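Local coordinates for tail spike protein (Acinetobacter phage vB_AbaP_AS12, PDB 6EU4), which probably serves as the trimeric receptor-binding spike of the phage tail, recognising and perhaps cleaving the capsular polysaccharide of Acinetobacter baumannii, at residues A[223-228]-A[245-250]; A[198-203]-A[227-232]; A[147-152]-A[175-180]; A[207-212]-A[232-237]; A[252-257]-A[279-284]. One frame throughout, in Å; residues are numbered along the deposited sequence.

Interaction 1. Residues A[223-228]-A[245-250]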
# COMPACT_ATOMS: atom_id res chain seq x y z
N SER A 223 13.31 16.86 -2.79
CA SER A 223 13.75 17.89 -1.85
C SER A 223 13.70 19.27 -2.49
O SER A 223 14.67 20.04 -2.50
CB SER A 223 15.14 17.55 -1.32
OG SER A 223 15.05 16.32 -0.60
N ILE A 224 12.53 19.58 -3.03
CA ILE A 224 12.26 20.88 -3.63
C ILE A 224 11.13 21.54 -2.86
O ILE A 224 10.07 20.94 -2.67
CB ILE A 224 11.89 20.76 -5.12
CG1 ILE A 224 13.10 20.27 -5.91
CG2 ILE A 224 11.42 22.12 -5.66
CD1 ILE A 224 12.77 19.88 -7.32
N LEU A 225 11.36 22.78 -2.46
CA LEU A 225 10.37 23.56 -1.73
C LEU A 225 9.93 24.72 -2.60
O LEU A 225 10.77 25.51 -3.03
CB LEU A 225 10.96 24.11 -0.44
CG LEU A 225 10.15 25.25 0.23
CD1 LEU A 225 8.82 24.73 0.75
CD2 LEU A 225 10.97 25.90 1.33
N THR A 226 8.64 24.86 -2.83
CA THR A 226 8.11 26.10 -3.39
C THR A 226 7.28 26.78 -2.32
O THR A 226 6.50 26.13 -1.62
CB THR A 226 7.29 25.88 -4.68
OG1 THR A 226 6.03 25.27 -4.39
CG2 THR A 226 8.04 25.01 -5.66
N LYS A 227 7.45 28.09 -2.18
CA LYS A 227 6.68 28.82 -1.20
C LYS A 227 6.63 30.28 -1.60
O LYS A 227 7.33 30.73 -2.52
CB LYS A 227 7.24 28.64 0.22
CG LYS A 227 8.59 29.24 0.44
CD LYS A 227 9.05 29.11 1.90
CE LYS A 227 8.49 30.20 2.79
NZ LYS A 227 9.26 30.32 4.08
N ASN A 228 5.74 31.01 -0.93
CA ASN A 228 5.40 32.37 -1.33
C ASN A 228 4.88 32.38 -2.76
O ASN A 228 5.26 33.23 -3.56
CB ASN A 228 6.59 33.33 -1.18
CG ASN A 228 6.96 33.56 0.26
OD1 ASN A 228 6.11 33.51 1.14
ND2 ASN A 228 8.24 33.78 0.52
N ARG A 245 9.86 14.25 -1.06
CA ARG A 245 10.12 15.40 -0.19
C ARG A 245 9.98 16.72 -0.94
O ARG A 245 10.78 17.65 -0.77
CB ARG A 245 11.49 15.27 0.48
CG ARG A 245 11.45 14.27 1.64
CD ARG A 245 11.17 14.92 2.97
NE ARG A 245 9.96 15.71 2.94
CZ ARG A 245 9.90 17.03 2.89
NH1 ARG A 245 8.71 17.62 2.82
NH2 ARG A 245 11.01 17.76 2.92
N VAL A 246 8.92 16.82 -1.74
CA VAL A 246 8.56 18.05 -2.42
C VAL A 246 7.46 18.72 -1.62
O VAL A 246 6.44 18.08 -1.27
CB VAL A 246 8.12 17.78 -3.87
CG1 VAL A 246 7.62 19.05 -4.54
CG2 VAL A 246 9.29 17.21 -4.65
N GLN A 247 7.66 19.99 -1.31
CA GLN A 247 6.70 20.77 -0.54
C GLN A 247 6.20 21.89 -1.43
O GLN A 247 7.01 22.61 -2.03
CB GLN A 247 7.33 21.35 0.72
CG GLN A 247 6.41 22.31 1.45
CD GLN A 247 7.00 22.86 2.75
OE1 GLN A 247 8.08 22.48 3.18
NE2 GLN A 247 6.28 23.80 3.36
N ALA A 248 4.89 22.03 -1.53
CA ALA A 248 4.28 23.12 -2.27
C ALA A 248 3.43 23.94 -1.31
O ALA A 248 2.34 23.52 -0.90
CB ALA A 248 3.47 22.60 -3.45
N SER A 249 3.96 25.11 -0.95
CA SER A 249 3.26 26.06 -0.10
C SER A 249 2.72 27.16 -0.99
O SER A 249 3.48 27.85 -1.66
CB SER A 249 4.19 26.60 0.98
OG SER A 249 4.73 25.55 1.77
N ALA A 250 1.40 27.30 -1.03
CA ALA A 250 0.74 28.20 -1.97
C ALA A 250 -0.48 28.82 -1.32
O ALA A 250 -1.10 28.22 -0.45
CB ALA A 250 0.30 27.45 -3.22
O HOH W 1 13.79 17.57 2.26

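Interaction 2. Residues A[198-203]-A[227-232]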
# COMPACT_ATOMS: atom_id res chain seq x y z
N LEU A 198 12.20 27.38 -4.56
CA LEU A 198 11.69 28.33 -5.55
C LEU A 198 10.71 29.22 -4.81
O LEU A 198 9.68 28.73 -4.34
CB LEU A 198 10.97 27.61 -6.71
CG LEU A 198 11.77 26.58 -7.49
CD1 LEU A 198 10.86 25.80 -8.43
CD2 LEU A 198 12.86 27.27 -8.26
N GLN A 199 11.02 30.50 -4.69
CA GLN A 199 10.14 31.40 -3.95
C GLN A 199 10.01 32.74 -4.65
O GLN A 199 10.95 33.22 -5.28
CB GLN A 199 10.67 31.65 -2.52
CG GLN A 199 10.88 30.39 -1.72
CD GLN A 199 11.29 30.66 -0.29
OE1 GLN A 199 11.04 31.75 0.25
NE2 GLN A 199 11.92 29.67 0.34
N TYR A 200 8.84 33.36 -4.50
CA TYR A 200 8.72 34.78 -4.79
C TYR A 200 9.20 35.60 -3.59
O TYR A 200 9.12 35.15 -2.45
CB TYR A 200 7.28 35.18 -5.10
CG TYR A 200 6.85 34.75 -6.48
CD1 TYR A 200 6.36 33.48 -6.70
CD2 TYR A 200 6.99 35.60 -7.56
CE1 TYR A 200 5.99 33.06 -7.98
CE2 TYR A 200 6.61 35.20 -8.84
CZ TYR A 200 6.12 33.92 -9.03
OH TYR A 200 5.76 33.52 -10.30
N ASP A 201 9.73 36.78 -3.89
CA ASP A 201 9.92 37.83 -2.89
C ASP A 201 8.62 38.05 -2.14
O ASP A 201 7.60 38.40 -2.73
CB ASP A 201 10.38 39.10 -3.62
CG ASP A 201 10.69 40.27 -2.68
OD1 ASP A 201 10.36 40.23 -1.47
OD2 ASP A 201 11.28 41.25 -3.20
N SER A 202 8.62 37.80 -0.82
CA SER A 202 7.38 37.85 -0.05
C SER A 202 6.74 39.22 -0.09
O SER A 202 5.54 39.34 0.18
CB SER A 202 7.63 37.44 1.41
OG SER A 202 8.44 38.42 2.05
N ALA A 203 7.50 40.26 -0.43
CA ALA A 203 6.96 41.61 -0.50
C ALA A 203 6.10 41.85 -1.73
O ALA A 203 5.33 42.82 -1.75
CB ALA A 203 8.10 42.63 -0.48
N LYS A 227 7.45 28.09 -2.18
CA LYS A 227 6.68 28.82 -1.20
C LYS A 227 6.63 30.28 -1.60
O LYS A 227 7.33 30.73 -2.52
CB LYS A 227 7.24 28.64 0.22
CG LYS A 227 8.59 29.24 0.44
CD LYS A 227 9.05 29.11 1.90
CE LYS A 227 8.49 30.20 2.79
NZ LYS A 227 9.26 30.32 4.08
N ASN A 228 5.74 31.01 -0.93
CA ASN A 228 5.40 32.37 -1.33
C ASN A 228 4.88 32.38 -2.76
O ASN A 228 5.26 33.23 -3.56
CB ASN A 228 6.59 33.33 -1.18
CG ASN A 228 6.96 33.56 0.26
OD1 ASN A 228 6.11 33.51 1.14
ND2 ASN A 228 8.24 33.78 0.52
N THR A 229 4.03 31.40 -3.11
CA THR A 229 3.41 31.31 -4.42
C THR A 229 1.89 31.40 -4.30
O THR A 229 1.31 31.20 -3.24
CB THR A 229 3.73 29.97 -5.13
OG1 THR A 229 3.07 28.88 -4.46
CG2 THR A 229 5.22 29.75 -5.20
N PHE A 230 1.27 31.66 -5.45
CA PHE A 230 -0.17 31.54 -5.61
C PHE A 230 -0.56 30.11 -5.93
O PHE A 230 -1.50 29.55 -5.34
CB PHE A 230 -0.62 32.49 -6.73
CG PHE A 230 -2.08 32.44 -7.05
CD1 PHE A 230 -3.02 32.94 -6.16
CD2 PHE A 230 -2.52 31.96 -8.27
CE1 PHE A 230 -4.37 32.93 -6.48
CE2 PHE A 230 -3.88 31.95 -8.59
CZ PHE A 230 -4.79 32.42 -7.69
N GLU A 231 0.18 29.49 -6.86
CA GLU A 231 0.04 28.07 -7.19
C GLU A 231 1.43 27.47 -7.11
O GLU A 231 2.39 28.07 -7.60
CB GLU A 231 -0.57 27.90 -8.60
CG GLU A 231 -2.00 28.33 -8.65
CD GLU A 231 -2.56 28.55 -10.06
OE1 GLU A 231 -1.79 28.50 -11.05
OE2 GLU A 231 -3.77 28.81 -10.17
N GLY A 232 1.56 26.32 -6.46
CA GLY A 232 2.88 25.78 -6.19
C GLY A 232 3.52 25.09 -7.37
O GLY A 232 4.49 25.59 -7.95

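Interaction 3. Residues A[147-152]-A[175-180]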
# COMPACT_ATOMS: atom_id res chain seq x y z
N CYS A 147 19.56 27.22 -0.74
CA CYS A 147 19.84 27.08 -2.16
C CYS A 147 18.56 27.30 -2.95
O CYS A 147 17.52 26.71 -2.63
CB CYS A 147 20.39 25.68 -2.49
SG CYS A 147 21.89 25.28 -1.59
N GLY A 148 18.62 28.10 -4.01
CA GLY A 148 17.46 28.21 -4.86
C GLY A 148 17.34 29.58 -5.48
O GLY A 148 18.30 30.35 -5.52
N PHE A 149 16.13 29.84 -5.98
CA PHE A 149 15.84 31.00 -6.81
C PHE A 149 14.76 31.83 -6.14
O PHE A 149 13.73 31.28 -5.74
CB PHE A 149 15.36 30.59 -8.21
CG PHE A 149 16.32 29.73 -8.97
CD1 PHE A 149 17.69 29.97 -8.93
CD2 PHE A 149 15.87 28.67 -9.73
CE1 PHE A 149 18.59 29.16 -9.63
CE2 PHE A 149 16.77 27.85 -10.43
CZ PHE A 149 18.14 28.11 -10.37
N ILE A 150 15.00 33.14 -6.07
CA ILE A 150 14.05 34.10 -5.53
C ILE A 150 13.63 35.01 -6.67
O ILE A 150 14.44 35.78 -7.20
CB ILE A 150 14.66 34.91 -4.38
CG1 ILE A 150 15.32 33.97 -3.36
CG2 ILE A 150 13.59 35.78 -3.73
CD1 ILE A 150 14.36 33.04 -2.67
N LYS A 151 12.36 34.94 -7.06
CA LYS A 151 11.85 35.76 -8.15
C LYS A 151 11.29 37.06 -7.59
O LYS A 151 10.48 37.04 -6.66
CB LYS A 151 10.78 35.00 -8.91
CG LYS A 151 10.25 35.81 -10.07
CD LYS A 151 9.98 34.96 -11.27
CE LYS A 151 9.61 35.79 -12.46
NZ LYS A 151 8.18 36.07 -12.47
N THR A 152 11.69 38.18 -8.20
CA THR A 152 11.43 39.51 -7.65
C THR A 152 10.37 40.30 -8.40
O THR A 152 10.10 41.46 -8.05
CB THR A 152 12.72 40.34 -7.64
OG1 THR A 152 13.13 40.58 -8.99
CG2 THR A 152 13.83 39.61 -6.90
N ALA A 175 5.84 32.59 -13.54
CA ALA A 175 6.33 31.43 -12.82
C ALA A 175 7.78 31.67 -12.44
O ALA A 175 8.42 32.58 -12.97
CB ALA A 175 6.22 30.15 -13.65
N ILE A 176 8.29 30.89 -11.49
CA ILE A 176 9.70 30.99 -11.11
C ILE A 176 10.57 30.13 -12.01
O ILE A 176 11.59 30.59 -12.54
CB ILE A 176 9.90 30.61 -9.63
CG1 ILE A 176 8.98 31.45 -8.75
CG2 ILE A 176 11.36 30.82 -9.23
CD1 ILE A 176 8.98 31.02 -7.29
N MSE A 177 10.15 28.89 -12.20
CA MSE A 177 10.83 27.94 -13.06
C MSE A 177 9.80 27.28 -14.00
O MSE A 177 8.66 27.04 -13.61
CB MSE A 177 11.58 26.89 -12.21
CG MSE A 177 12.62 26.13 -12.91
SE MSE A 177 13.62 25.07 -11.57
CE MSE A 177 15.21 24.93 -12.59
N VAL A 178 10.21 27.04 -15.25
CA VAL A 178 9.33 26.51 -16.28
C VAL A 178 10.02 25.34 -16.97
O VAL A 178 11.18 25.47 -17.38
CB VAL A 178 8.98 27.59 -17.33
CG1 VAL A 178 8.02 27.04 -18.40
CG2 VAL A 178 8.40 28.82 -16.64
N ALA A 179 9.32 24.22 -17.11
CA ALA A 179 9.79 23.08 -17.88
C ALA A 179 9.26 23.20 -19.31
O ALA A 179 8.05 23.34 -19.50
CB ALA A 179 9.31 21.76 -17.26
N ILE A 180 10.16 23.15 -20.29
CA ILE A 180 9.81 23.31 -21.70
C ILE A 180 10.42 22.18 -22.52
O ILE A 180 11.64 21.96 -22.44
CB ILE A 180 10.29 24.68 -22.24
CG1 ILE A 180 9.76 25.82 -21.38
CG2 ILE A 180 9.92 24.83 -23.72
CD1 ILE A 180 10.15 27.26 -21.86

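Interaction 4. Residues A[207-212]-A[232-237]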
# COMPACT_ATOMS: atom_id res chain seq x y z
N LYS A 207 1.59 37.13 -6.36
CA LYS A 207 2.50 36.02 -6.58
C LYS A 207 2.02 35.21 -7.77
O LYS A 207 0.86 35.29 -8.18
CB LYS A 207 2.60 35.11 -5.37
CG LYS A 207 2.77 35.82 -4.04
CD LYS A 207 4.07 36.51 -3.96
CE LYS A 207 4.49 36.72 -2.51
NZ LYS A 207 3.65 37.74 -1.83
N GLY A 208 2.92 34.36 -8.28
CA GLY A 208 2.62 33.51 -9.41
C GLY A 208 2.77 32.03 -9.12
O GLY A 208 2.48 31.57 -8.01
N ILE A 209 3.23 31.28 -10.11
CA ILE A 209 3.39 29.84 -10.04
C ILE A 209 4.82 29.54 -9.64
O ILE A 209 5.75 30.17 -10.14
CB ILE A 209 3.08 29.19 -11.41
CG1 ILE A 209 1.67 29.52 -11.86
CG2 ILE A 209 3.30 27.67 -11.37
CD1 ILE A 209 1.48 29.36 -13.39
N GLY A 210 5.01 28.58 -8.74
CA GLY A 210 6.35 28.17 -8.42
C GLY A 210 7.06 27.45 -9.56
O GLY A 210 8.00 27.96 -10.17
N LEU A 211 6.58 26.25 -9.85
CA LEU A 211 7.08 25.44 -10.96
C LEU A 211 5.94 25.21 -11.93
O LEU A 211 4.97 24.52 -11.60
CB LEU A 211 7.64 24.12 -10.46
CG LEU A 211 8.03 23.11 -11.54
CD1 LEU A 211 9.17 23.63 -12.41
CD2 LEU A 211 8.39 21.74 -10.94
N TYR A 212 6.05 25.79 -13.13
CA TYR A 212 5.10 25.54 -14.21
C TYR A 212 5.75 24.49 -15.12
O TYR A 212 6.71 24.78 -15.84
CB TYR A 212 4.74 26.81 -14.98
CG TYR A 212 3.68 26.55 -16.02
CD1 TYR A 212 2.51 25.88 -15.70
CD2 TYR A 212 3.86 26.93 -17.35
CE1 TYR A 212 1.55 25.62 -16.64
CE2 TYR A 212 2.90 26.67 -18.31
CZ TYR A 212 1.74 26.01 -17.94
OH TYR A 212 0.76 25.74 -18.88
N GLY A 232 1.56 26.32 -6.46
CA GLY A 232 2.88 25.78 -6.19
C GLY A 232 3.52 25.09 -7.37
O GLY A 232 4.49 25.59 -7.95
N ILE A 233 3.01 23.90 -7.69
CA ILE A 233 3.47 23.07 -8.79
C ILE A 233 2.27 22.81 -9.70
O ILE A 233 1.20 22.40 -9.23
CB ILE A 233 4.10 21.76 -8.28
CG1 ILE A 233 5.36 22.08 -7.45
CG2 ILE A 233 4.44 20.83 -9.46
CD1 ILE A 233 5.91 20.91 -6.71
N LYS A 234 2.44 23.07 -10.99
CA LYS A 234 1.32 23.08 -11.93
C LYS A 234 1.71 22.38 -13.23
O LYS A 234 2.67 22.79 -13.89
CB LYS A 234 0.91 24.51 -12.21
CG LYS A 234 -0.33 24.65 -13.03
CD LYS A 234 -0.75 26.12 -13.08
CE LYS A 234 -2.16 26.27 -13.60
NZ LYS A 234 -2.58 27.72 -13.59
N SER A 235 0.94 21.36 -13.61
CA SER A 235 1.26 20.52 -14.76
C SER A 235 -0.03 20.15 -15.48
O SER A 235 -1.12 20.19 -14.91
CB SER A 235 2.03 19.27 -14.29
OG SER A 235 2.40 18.41 -15.36
N VAL A 236 0.12 19.77 -16.75
CA VAL A 236 -0.98 19.35 -17.62
C VAL A 236 -0.93 17.85 -17.92
O VAL A 236 -1.95 17.15 -17.87
CB VAL A 236 -0.98 20.15 -18.94
CG1 VAL A 236 -2.02 19.62 -19.89
CG2 VAL A 236 -1.20 21.65 -18.69
N ASP A 237 0.25 17.36 -18.30
CA ASP A 237 0.45 15.99 -18.76
C ASP A 237 1.82 15.59 -18.23
O ASP A 237 2.84 16.04 -18.75
CB ASP A 237 0.36 15.89 -20.28
CG ASP A 237 0.49 14.45 -20.81
OD1 ASP A 237 1.11 13.59 -20.17
OD2 ASP A 237 -0.01 14.21 -21.93

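Interaction 5. Residues A[252-257]-A[279-284]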
# COMPACT_ATOMS: atom_id res chain seq x y z
N SER A 252 -3.32 29.58 -3.05
CA SER A 252 -4.54 29.08 -3.69
C SER A 252 -4.54 27.57 -3.88
O SER A 252 -5.39 26.87 -3.30
CB SER A 252 -4.76 29.81 -5.02
OG SER A 252 -5.95 29.36 -5.64
N ARG A 253 -3.62 27.03 -4.69
CA ARG A 253 -3.56 25.58 -4.92
C ARG A 253 -2.11 25.11 -4.83
O ARG A 253 -1.24 25.68 -5.50
CB ARG A 253 -4.16 25.19 -6.28
CG ARG A 253 -5.64 25.51 -6.43
CD ARG A 253 -6.20 25.03 -7.76
NE ARG A 253 -5.81 25.92 -8.84
CZ ARG A 253 -5.86 25.61 -10.14
NH1 ARG A 253 -6.31 24.43 -10.54
NH2 ARG A 253 -5.47 26.50 -11.05
N SER A 254 -1.85 24.11 -4.00
CA SER A 254 -0.48 23.64 -3.80
C SER A 254 0.01 22.81 -4.99
O SER A 254 1.00 23.17 -5.64
CB SER A 254 -0.36 22.84 -2.51
OG SER A 254 -0.61 23.69 -1.39
N PHE A 255 -0.69 21.72 -5.31
CA PHE A 255 -0.32 20.81 -6.39
C PHE A 255 -1.47 20.75 -7.40
O PHE A 255 -2.61 20.50 -7.02
CB PHE A 255 -0.07 19.40 -5.86
CG PHE A 255 1.14 19.25 -4.98
CD1 PHE A 255 2.39 18.98 -5.52
CD2 PHE A 255 1.02 19.31 -3.60
CE1 PHE A 255 3.50 18.80 -4.70
CE2 PHE A 255 2.13 19.14 -2.78
CZ PHE A 255 3.36 18.88 -3.32
N ILE A 256 -1.17 21.00 -8.67
CA ILE A 256 -2.15 20.95 -9.75
C ILE A 256 -1.60 20.04 -10.84
O ILE A 256 -0.54 20.32 -11.41
CB ILE A 256 -2.42 22.35 -10.36
CG1 ILE A 256 -2.86 23.36 -9.30
CG2 ILE A 256 -3.42 22.24 -11.50
CD1 ILE A 256 -2.62 24.78 -9.78
N PHE A 257 -2.32 18.94 -11.12
CA PHE A 257 -1.98 18.02 -12.20
C PHE A 257 -3.19 17.85 -13.10
O PHE A 257 -4.34 17.82 -12.63
CB PHE A 257 -1.49 16.68 -11.65
CG PHE A 257 -0.11 16.73 -11.06
CD1 PHE A 257 0.09 17.12 -9.76
CD2 PHE A 257 0.99 16.37 -11.83
CE1 PHE A 257 1.37 17.19 -9.22
CE2 PHE A 257 2.27 16.41 -11.30
CZ PHE A 257 2.46 16.83 -9.99
N THR A 279 0.94 22.78 1.74
CA THR A 279 0.58 23.67 2.83
C THR A 279 -0.04 24.96 2.31
O THR A 279 0.24 25.42 1.20
CB THR A 279 1.79 24.04 3.76
OG1 THR A 279 2.70 24.89 3.08
CG2 THR A 279 2.57 22.78 4.23
N ASP A 280 -0.89 25.54 3.16
CA ASP A 280 -1.37 26.90 3.12
C ASP A 280 -2.45 27.15 2.07
O ASP A 280 -3.07 28.22 2.09
CB ASP A 280 -0.21 27.90 2.91
CG ASP A 280 0.86 27.75 4.01
OD1 ASP A 280 0.49 27.88 5.18
OD2 ASP A 280 2.02 27.43 3.72
N ALA A 281 -2.70 26.22 1.17
CA ALA A 281 -3.63 26.45 0.06
C ALA A 281 -5.03 26.83 0.54
O ALA A 281 -5.63 26.17 1.40
CB ALA A 281 -3.70 25.19 -0.79
N GLY A 282 -5.58 27.87 -0.09
CA GLY A 282 -6.89 28.37 0.28
C GLY A 282 -8.05 27.88 -0.58
O GLY A 282 -9.20 28.13 -0.22
N LEU A 283 -7.75 27.18 -1.69
CA LEU A 283 -8.77 26.67 -2.60
C LEU A 283 -8.78 25.15 -2.67
O LEU A 283 -9.80 24.53 -2.35
CB LEU A 283 -8.57 27.29 -3.99
CG LEU A 283 -9.51 26.82 -5.11
CD1 LEU A 283 -10.93 27.15 -4.77
CD2 LEU A 283 -9.14 27.42 -6.48
N TYR A 284 -7.67 24.52 -3.11
CA TYR A 284 -7.47 23.08 -3.04
C TYR A 284 -6.05 22.80 -2.60
O TYR A 284 -5.11 23.45 -3.06
CB TYR A 284 -7.68 22.38 -4.39
CG TYR A 284 -9.04 22.54 -4.97
CD1 TYR A 284 -10.14 21.93 -4.39
CD2 TYR A 284 -9.23 23.27 -6.14
CE1 TYR A 284 -11.39 22.06 -4.93
CE2 TYR A 284 -10.49 23.42 -6.68
CZ TYR A 284 -11.56 22.81 -6.06
OH TYR A 284 -12.82 22.93 -6.61

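Interaction 1. Residues A[223-228]-A[245-250]
Leu-225 and Gln-247 lie side by side on one face of two parallel strands and run the same way out of the backbone. Both carry CG anti to the backbone N (Leu-225 chi1 165°), so the CD1 methyl of Leu-225 is laid along the extended Gln-247 chain, closest at CD (3.3 Å), a tight fit. The Gln-247 amide is held through its nitrogen, NE2 donating to Ser-249 OG at 2.8 Å, although the acceptor is tilted out of the amide plane; Ser-249 OG also bonds Thr-279. On the other face Thr-226 puts OG1 in the crowded position between N and carbonyl carbon (chi1 72°), above Ala-248; this hydroxyl is buried without a modelled partner. At the N-terminal end of the pair Arg-245 bends at chi2 and chi3, so that NH2 donates to a water at 2.9 Å, itself weakly bound to Ser-223 OG, while NE bonds Gly-275. Gln-247 N to Ile-224 O (2.9 Å), Thr-226 N to Gln-247 O (2.9 Å) and Ser-249 N to Thr-226 O (2.8 Å) fix the register; the axes of 224-227 and 247-250 approach to 4.8 Å at 3°. In this parallel beta-helix the pair sits between strand 196-200 and strand 277-279.

Interaction 2. Residues A[198-203]-A[227-232]
These segments belong to successive coils of the parallel beta-helix, where strand 196-200 ends and 227-232 turns a corner. Gln-199 and Lys-227 run side by side in the same direction. Gln-199 is extended beyond CG, whereas Lys-227 has CG in the crowded position between N and the carbonyl carbon (chi1 67°), which lays CG and CD beside the Gln-199 amide, CD 3.3 Å from NE2; the bend at chi3 only redirects CE and NZ. That NE2 has its polar partner in Thr-197, so the lysine methylenes pass alongside an amide already fixed by its own strand. Asn-228 crosses Gln-199 obliquely, the two amide planes 76° apart, and turns ND2 to Tyr-200 O in a weak, bent bond (3.4 Å). Ser-202 CB lies 3.8 Å from the same ND2, closing over the asparagine from the loop. Tyr-200 meets Thr-229 at about a right angle: the CG2 methyl of Thr-229 sits at the ring edge, near its plane, 4.2 Å from CD1. The ring is anchored at its far end by a hydrogen bond from OH to Asp-174. Backbone pairing is thin, with one rather long bond, Lys-227 N to Leu-198 O at 3.2 Å, lying in the carbonyl plane. Beyond it the chains diverge, and Tyr-200 N and Asn-228 O are buried without a modelled partner. Asn-228 O instead faces carbon, 3.2 Å from Tyr-200 CB.

Interaction 3. Residues A[147-152]-A[175-180]
The backbones of these segments do not pair: strand 148-151 runs on one face of the parallel beta-helix, while 175-180 turns a corner at Ile-176 and Met-177 before continuing as a strand on another. Their nearest CA atoms, Lys-151 and Ile-176, are 6.0 Å apart, and the two exchange no hydrogen bonds. Strand alternation sends Phe-149 and Lys-151 toward the corner and Ile-150 away from it. Ile-176 meets both side chains with different branches: CG2, anti to the backbone N, comes 4.1 Å from Phe-149 CB, and CG1 lies 4.0 Å from Lys-151 CB. Met-177, a selenomethionine in the crystal, extends fully and crosses Phe-149 obliquely, placing its CE methyl in the ring plane at the edge, 4.0 Å from CE2. Lys-151 leaves the backbone with CG anti to N (chi1 -179°), and its CD passes 3.3 Å from Ala-175 O. Its bend at chi4 (-86°) delivers NZ to a salt bridge with Asp-174 and to the carbonyls of Asn-155 and Thr-153. The contact is thus mostly carbon against carbon, while the ammonium is bound by one carboxylate and two carbonyls, which probably balance its charge, consistent with a protonated lysine.

Interaction 4. Residues A[207-212]-A[232-237]
The ring of Tyr-212 is met along its CD1-CE1 side by Lys-234. With CG anti to the backbone N (chi1 -176°), the ring leans back over the neighbouring strand, and its CD1 comes 4.1 Å from Lys-234 CB. CD1 also lies 3.6 Å from Lys-234 O, which approaches obliquely. Val-173, Ala-175 and Thr-262 pack round the same tyrosine from other parts of the chain. Lys-234 is extended from end to end, crossing Tyr-212 obliquely and Ile-209 at about a right angle, so its methylenes touch two side chains of the preceding coil. The closest Ile-209 contact is by the tip of its longer branch, CD1 to Lys-234 CD at 3.9 Å, with CG2 near Lys-234 CB. On the other face of the strands, Leu-211 CB faces Ile-233 CG1 at 4.3 Å, within the hydrophobic interior. Two backbone hydrogen bonds join the coils in parallel register: Leu-211 N donates to Gly-232 O at 2.9 Å and Lys-234 N to Leu-211 O at 3.0 Å, both nearly along the C=O axis. Gly-210 and Gly-232 occupy equivalent corners of successive coils of the beta-helix. Their CA atoms are 4.8 Å apart, and the lack of a side chain on Gly-210 allows the carbonyl of Gly-232 to approach so closely. The contact is therefore amphipathic: Leu-211 and Ile-233 pair inward, while the apolar stem of Lys-234 covers Ile-209 and Tyr-212 and its ammonium is carried on to a salt bridge with Glu-231, which probably offsets its charge.

Interaction 5. Residues A[252-257]-A[279-284]
Ser-252 opens the segment at a corner of the parallel beta-helix, and its carbonyl O takes two backbone donors from the next coil: Leu-283 N at 2.9 Å, in plane and on a lone pair, and Tyr-284 N at 3.3 Å. Its OG, anti to the backbone N, rests 3.7 Å from Leu-283 CB. Arg-253 then runs alongside both Leu-283 and Tyr-284, CG anti to its carbonyl carbon (chi1 -63°). Its CG lies 4.0 Å from Leu-283 CD2, and its CD sits in the Tyr-284 ring plane at the edge, 3.9 Å from CD2. The bend at chi3 (-77°) turns the guanidinium 66° from that ring, so the two are not stacked; Ile-256 CD1 instead covers one guanidinium face, over its centre. Ser-254 N reaches Tyr-284 O in a weak bond (3.5 Å). Its OG, hydrogen-bonded to Ala-248 O, also touches the Ala-281 methyl at 3.5 Å. Phe-255 continues into the strand and stacks on Trp-286. The chemistry divides accordingly: one doubly gripped carbonyl ties the corner to the loop, while Arg-253 lends carbon to the contact and spends its charge on Glu-231 and Asp-287, salt bridges that probably balance its charge and fix its rotation.

All five contacts belong to adjoining coils of one parallel beta-helix. Interactions 1 and 2 share Lys-227 and Asn-228, with centres about 9 Å apart, and the probable bond from Leu-198 N to Leu-225 O (2.8 Å) continues the pairing between them. Interaction 3 lies a coil earlier: probable backbone bonds join it to interaction 2, Lys-151 N to Gln-199 O (2.8 Å), and to interaction 4, Tyr-212 N to Met-177 O (2.9 Å). Interaction 5 follows, tied to interaction 4 by a probable bond from Ile-256 N to Ile-233 O (2.8 Å) and to 227-232 by the Glu-231 OE2 to Arg-253 NH2 salt bridge (3.0 Å). The centres of interactions 3 and 5 are about 18 Å apart.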